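Local coordinates for protein ulvan Lyase-PL25 (Pseudoalteromonas sp. PLSV, PDB 5UAM) that breaks down ulvan, the sulfated cell-wall polysaccharide of green seaweeds, as a lyase of polysaccharide lyase family 25, at residues Lys169-Asp174 with Ala225-Gly230; Val189-Val194 with Ala201-Phe206. One frame throughout, in Å; residues are numbered along the deposited sequence.

Contact 1 of 2, residues Lys169-Asp174 with Ala225-Gly230; sequences KMDNGD and AGKGQG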
loop_
_atom_site.group_PDB
_atom_site.type_symbol
_atom_site.label_atom_id
_atom_site.label_comp_id
_atom_site.label_asym_id
_atom_site.label_seq_id
_atom_site.Cartn_x
_atom_site.Cartn_y
_atom_site.Cartn_z
ATOM N N LYS A 169 -6.694 -12.362 2.947
ATOM C CA LYS A 169 -7.304 -13.679 3.061
ATOM C C LYS A 169 -7.568 -13.975 4.530
ATOM O O LYS A 169 -6.672 -13.846 5.372
ATOM C CB LYS A 169 -6.398 -14.771 2.494
ATOM C CG LYS A 169 -7.080 -16.135 2.442
ATOM C CD LYS A 169 -6.215 -17.201 1.787
ATOM C CE LYS A 169 -5.034 -17.553 2.623
ATOM N NZ LYS A 169 -4.331 -18.772 2.047
ATOM N N MET A 170 -8.781 -14.408 4.836
ATOM C CA MET A 170 -9.114 -14.742 6.206
ATOM C C MET A 170 -8.794 -16.207 6.509
ATOM O O MET A 170 -8.469 -17.001 5.624
ATOM C CB MET A 170 -10.589 -14.458 6.465
ATOM C CG MET A 170 -11.025 -13.055 6.049
ATOM S SD MET A 170 -10.000 -11.720 6.710
ATOM C CE MET A 170 -10.391 -11.798 8.465
ATOM N N ASP A 171 -8.909 -16.565 7.795
ATOM C CA ASP A 171 -8.548 -17.917 8.207
ATOM C C ASP A 171 -9.379 -18.970 7.487
ATOM O O ASP A 171 -8.897 -20.083 7.248
ATOM C CB ASP A 171 -8.687 -18.078 9.722
ATOM C CG ASP A 171 -7.690 -17.238 10.508
ATOM O OD1 ASP A 171 -6.695 -16.771 9.918
ATOM O OD2 ASP A 171 -7.908 -17.053 11.730
ATOM N N ASN A 172 -10.625 -18.651 7.136
ATOM C CA ASN A 172 -11.480 -19.620 6.448
ATOM C C ASN A 172 -11.238 -19.653 4.941
ATOM O O ASN A 172 -11.952 -20.364 4.227
ATOM C CB ASN A 172 -12.957 -19.351 6.759
ATOM C CG ASN A 172 -13.478 -18.089 6.105
ATOM O OD1 ASN A 172 -12.742 -17.343 5.464
ATOM N ND2 ASN A 172 -14.765 -17.841 6.279
ATOM N N GLY A 173 -10.256 -18.910 4.443
ATOM C CA GLY A 173 -9.942 -18.871 3.039
ATOM C C GLY A 173 -10.656 -17.799 2.248
ATOM O O GLY A 173 -10.326 -17.608 1.075
ATOM N N ASP A 174 -11.622 -17.106 2.840
ATOM C CA ASP A 174 -12.313 -16.055 2.102
ATOM C C ASP A 174 -11.337 -14.941 1.754
ATOM O O ASP A 174 -10.432 -14.601 2.530
ATOM C CB ASP A 174 -13.452 -15.471 2.932
ATOM C CG ASP A 174 -14.642 -16.432 3.109
ATOM O OD1 ASP A 174 -14.676 -17.538 2.500
ATOM O OD2 ASP A 174 -15.554 -16.080 3.907
ATOM N N ALA A 225 -6.159 -1.025 4.222
ATOM C CA ALA A 225 -6.816 -2.113 4.921
ATOM C C ALA A 225 -5.830 -3.230 5.187
ATOM O O ALA A 225 -5.064 -3.621 4.302
ATOM C CB ALA A 225 -7.963 -2.666 4.080
ATOM N N GLY A 226 -5.860 -3.777 6.401
ATOM C CA GLY A 226 -5.004 -4.883 6.764
ATOM C C GLY A 226 -5.690 -5.797 7.755
ATOM O O GLY A 226 -6.778 -5.503 8.247
ATOM N N LYS A 227 -5.035 -6.910 8.055
ATOM C CA LYS A 227 -5.558 -7.830 9.052
ATOM C C LYS A 227 -5.555 -7.203 10.429
ATOM O O LYS A 227 -4.635 -6.470 10.813
ATOM C CB LYS A 227 -4.692 -9.073 9.102
ATOM C CG LYS A 227 -5.101 -10.103 8.111
ATOM C CD LYS A 227 -6.275 -10.904 8.633
ATOM C CE LYS A 227 -6.421 -12.197 7.863
ATOM N NZ LYS A 227 -5.253 -13.100 8.034
ATOM N N GLY A 228 -6.607 -7.490 11.175
ATOM C CA GLY A 228 -6.661 -7.245 12.588
ATOM C C GLY A 228 -6.425 -8.530 13.340
ATOM O O GLY A 228 -5.608 -9.365 12.944
ATOM N N GLN A 229 -7.168 -8.718 14.417
ATOM C CA GLN A 229 -7.113 -9.974 15.131
ATOM C C GLN A 229 -8.423 -10.717 14.916
ATOM O O GLN A 229 -9.449 -10.111 14.595
ATOM C CB GLN A 229 -6.752 -9.734 16.608
ATOM C CG GLN A 229 -5.273 -9.258 16.700
ATOM C CD GLN A 229 -4.877 -8.566 17.998
ATOM O OE1 GLN A 229 -5.628 -8.568 18.962
ATOM N NE2 GLN A 229 -3.665 -7.980 18.024
ATOM N N GLY A 230 -8.341 -12.041 14.990
ATOM C CA GLY A 230 -9.533 -12.862 14.831
ATOM C C GLY A 230 -10.041 -12.784 13.408
ATOM O O GLY A 230 -9.293 -12.967 12.440
HETATM O O HOH W 1 -9.611 -14.785 9.935
#
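Lys227 reaches the neighbouring loop with its last methylene carbon as much as with its ammonium group: its CE lies 3.0 Å from the carbonyl O of Lys169, and its NZ is 3.1 Å from that same oxygen. The lysine chain bends twice on the way, and the second bend (chi4 64°) sets NZ back from the straight line of the chain. A long, flexible residue suits this place, because its four methylenes carry the chain across the gap between backbones whose nearest CA atoms, Met170 and Lys227, are 8.3 Å apart. Met170 runs past Lys227 in the opposite direction, its SD 3.8 Å from Lys227 CE, while Ile233, Tyr176 and Thr268 also touch the thioether chain. Asp171 OD1 stands 4.4 Å from Lys227 NZ, too far for a salt bridge, although the opposite charges probably still attract. In this beta-propeller lyase, residues 169-174 form the tight connection between antiparallel strands 165-169 and 175-180, with a type I turn from Met170 to Gly173. At the phi of 91° found in Gly173, any side chain would collide with the carbonyl O of Asn172, which is why glycine sits here. Asn172 OD1 accepts from Asp174 N at 2.9 Å, making an Asx turn. A water takes the N-H of Asp171 at 2.9 Å and donates to Gly230 O at 3.1 Å, linking the two backbones.

Contact 2 of 2, residues Val189-Val194 with Ala201-Phe206; sequences VYQKSV and ASPVSF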
loop_
_atom_site.group_PDB
_atom_site.type_symbol
_atom_site.label_atom_id
_atom_site.label_comp_id
_atom_site.label_asym_id
_atom_site.label_seq_id
_atom_site.Cartn_x
_atom_site.Cartn_y
_atom_site.Cartn_z
ATOM N N VAL A 189 -14.402 0.438 -1.816
ATOM C CA VAL A 189 -15.212 -0.765 -1.783
ATOM C C VAL A 189 -14.338 -1.960 -1.432
ATOM O O VAL A 189 -13.109 -1.911 -1.493
ATOM C CB VAL A 189 -15.878 -1.042 -3.144
ATOM C CG1 VAL A 189 -16.698 0.151 -3.622
ATOM C CG2 VAL A 189 -14.816 -1.409 -4.175
ATOM N N TYR A 190 -15.001 -3.070 -1.153
ATOM C CA TYR A 190 -14.361 -4.370 -1.279
ATOM C C TYR A 190 -15.190 -5.282 -2.167
ATOM O O TYR A 190 -16.400 -5.107 -2.326
ATOM C CB TYR A 190 -14.117 -5.037 0.081
ATOM C CG TYR A 190 -15.366 -5.429 0.845
ATOM C CD1 TYR A 190 -16.025 -6.619 0.587
ATOM C CD2 TYR A 190 -15.888 -4.614 1.849
ATOM C CE1 TYR A 190 -17.163 -6.988 1.292
ATOM C CE2 TYR A 190 -17.018 -4.979 2.554
ATOM C CZ TYR A 190 -17.661 -6.171 2.285
ATOM O OH TYR A 190 -18.789 -6.512 3.010
ATOM N N GLN A 191 -14.498 -6.260 -2.768
ATOM C CA GLN A 191 -15.147 -7.407 -3.373
ATOM C C GLN A 191 -14.681 -8.664 -2.664
ATOM O O GLN A 191 -13.487 -8.834 -2.394
ATOM C CB GLN A 191 -14.862 -7.511 -4.875
ATOM C CG GLN A 191 -15.521 -6.426 -5.701
ATOM C CD GLN A 191 -15.433 -6.664 -7.178
ATOM O OE1 GLN A 191 -14.579 -6.097 -7.883
ATOM N NE2 GLN A 191 -16.320 -7.510 -7.670
ATOM N N LYS A 192 -15.645 -9.533 -2.374
ATOM C CA LYS A 192 -15.440 -10.737 -1.580
ATOM C C LYS A 192 -15.555 -11.978 -2.458
ATOM O O LYS A 192 -16.484 -12.099 -3.263
ATOM C CB LYS A 192 -16.491 -10.810 -0.460
ATOM C CG LYS A 192 -16.416 -12.058 0.427
ATOM C CD LYS A 192 -17.546 -12.076 1.447
ATOM C CE LYS A 192 -17.491 -13.326 2.265
ATOM N NZ LYS A 192 -18.593 -13.368 3.259
ATOM N N SER A 193 -14.628 -12.919 -2.274
ATOM C CA SER A 193 -14.685 -14.213 -2.950
ATOM C C SER A 193 -14.603 -15.319 -1.914
ATOM O O SER A 193 -13.730 -15.292 -1.045
ATOM C CB SER A 193 -13.531 -14.387 -3.950
ATOM O OG SER A 193 -13.476 -15.732 -4.404
ATOM N N VAL A 194 -15.484 -16.309 -2.043
ATOM C CA VAL A 194 -15.482 -17.502 -1.198
ATOM C C VAL A 194 -14.996 -18.748 -1.934
ATOM O O VAL A 194 -15.028 -19.852 -1.354
ATOM C CB VAL A 194 -16.847 -17.740 -0.521
ATOM C CG1 VAL A 194 -17.245 -16.506 0.306
ATOM C CG2 VAL A 194 -17.930 -18.070 -1.533
ATOM N N ALA A 201 -18.150 -11.435 -5.525
ATOM C CA ALA A 201 -19.431 -10.765 -5.381
ATOM C C ALA A 201 -19.310 -9.289 -5.761
ATOM O O ALA A 201 -18.214 -8.727 -5.873
ATOM C CB ALA A 201 -19.957 -10.916 -3.949
ATOM N N SER A 202 -20.467 -8.646 -5.918
ATOM C CA SER A 202 -20.483 -7.249 -6.310
ATOM C C SER A 202 -19.825 -6.382 -5.237
ATOM O O SER A 202 -19.857 -6.714 -4.043
ATOM C CB SER A 202 -21.912 -6.771 -6.542
ATOM O OG SER A 202 -22.464 -7.424 -7.675
ATOM N N PRO A 203 -19.239 -5.256 -5.636
ATOM C CA PRO A 203 -18.596 -4.376 -4.656
ATOM C C PRO A 203 -19.548 -3.903 -3.570
ATOM O O PRO A 203 -20.726 -3.602 -3.812
ATOM C CB PRO A 203 -18.101 -3.207 -5.509
ATOM C CG PRO A 203 -17.898 -3.795 -6.871
ATOM C CD PRO A 203 -18.994 -4.801 -7.017
ATOM N N VAL A 204 -18.984 -3.794 -2.370
ATOM C CA VAL A 204 -19.648 -3.232 -1.198
ATOM C C VAL A 204 -18.915 -1.944 -0.837
ATOM O O VAL A 204 -17.701 -1.962 -0.556
ATOM C CB VAL A 204 -19.577 -4.216 -0.020
ATOM C CG1 VAL A 204 -20.184 -3.604 1.238
ATOM C CG2 VAL A 204 -20.273 -5.512 -0.356
ATOM N N SER A 205 -19.646 -0.817 -0.858
ATOM C CA SER A 205 -19.057 0.484 -0.548
ATOM C C SER A 205 -18.897 0.659 0.956
ATOM O O SER A 205 -19.866 0.510 1.704
ATOM C CB SER A 205 -19.923 1.633 -1.059
ATOM O OG SER A 205 -19.948 1.680 -2.467
ATOM N N PHE A 206 -17.688 1.030 1.397
ATOM C CA PHE A 206 -17.458 1.325 2.809
ATOM C C PHE A 206 -17.066 2.771 3.096
ATOM O O PHE A 206 -17.223 3.219 4.245
ATOM C CB PHE A 206 -16.475 0.331 3.468
ATOM C CG PHE A 206 -15.058 0.437 2.972
ATOM C CD1 PHE A 206 -14.615 -0.311 1.886
ATOM C CD2 PHE A 206 -14.161 1.279 3.602
ATOM C CE1 PHE A 206 -13.318 -0.207 1.444
ATOM C CE2 PHE A 206 -12.865 1.385 3.169
ATOM C CZ PHE A 206 -12.439 0.642 2.080
HETATM O O HOH W 2 -18.309 -8.339 -2.358
#
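Residues 189-193 and 204-206 run antiparallel at 144°, their axes 4.8 Å apart at closest approach, with Tyr190 and Val204 as a hydrogen-bonded pair and Val189 and Ser205 as a non-hydrogen-bonded one. They belong to a beta hairpin of the propeller, strands 188-193 and 204-211. Tyr190 CG takes the crowded position between backbone N and carbonyl carbon (chi1 66°), and the ring lies alongside Val204, whose CB sits over one face, 3.8 Å from the ring centroid and offset toward the rim. Branched at CB, Val204 also brings both methyls against the phenol end, CG1 lying 3.7 Å from Tyr190 OH. An alanine in place of Tyr190 would probably leave Val204 without its aromatic cover and open a gap beside Tyr176 and Phe266, whose rings also meet this one. Val189, on the other sheet face with Ser205, packs its CB 3.9 Å from Pro203 CB. Phe206 presents its ring edge in plane to Val189 O, with Phe206 CE1 3.4 Å from that oxygen. Pro203 has no N-H to donate, and the pairing uses Val204 N instead; its ring gives Gln191 an apolar surface, Pro203 CG 3.7 Å from Gln191 CG. The extended Gln191 chain spends its amide at both ends: OE1 accepts from Thr159 N, while NE2 donates to Ala201 O at 2.9 Å, almost straight at 178°, with that oxygen lying in the glutamine amide plane.

Following the chain from the N terminus, residues 169-174 come first, turning strand 165-169 into strand 175-180. The chain then enters strand 188-193, loops round, and returns along strand 204-211, so contact 2 closes a hairpin, with six residues between its segments. Strand 217-227 pairs with strand 204-211 and ends within residues 225-230, where contact 1 closes a loop of fifty residues that contains contact 2 entirely. Contact 1 thus ties the turn after strand 165-169 to the end of strand 217-227, from which the sheet continues into strand 232-243, while contact 2 pairs two strands midway. They meet at Asp174, whose OD1 lies 3.5 Å from Val194 CG1.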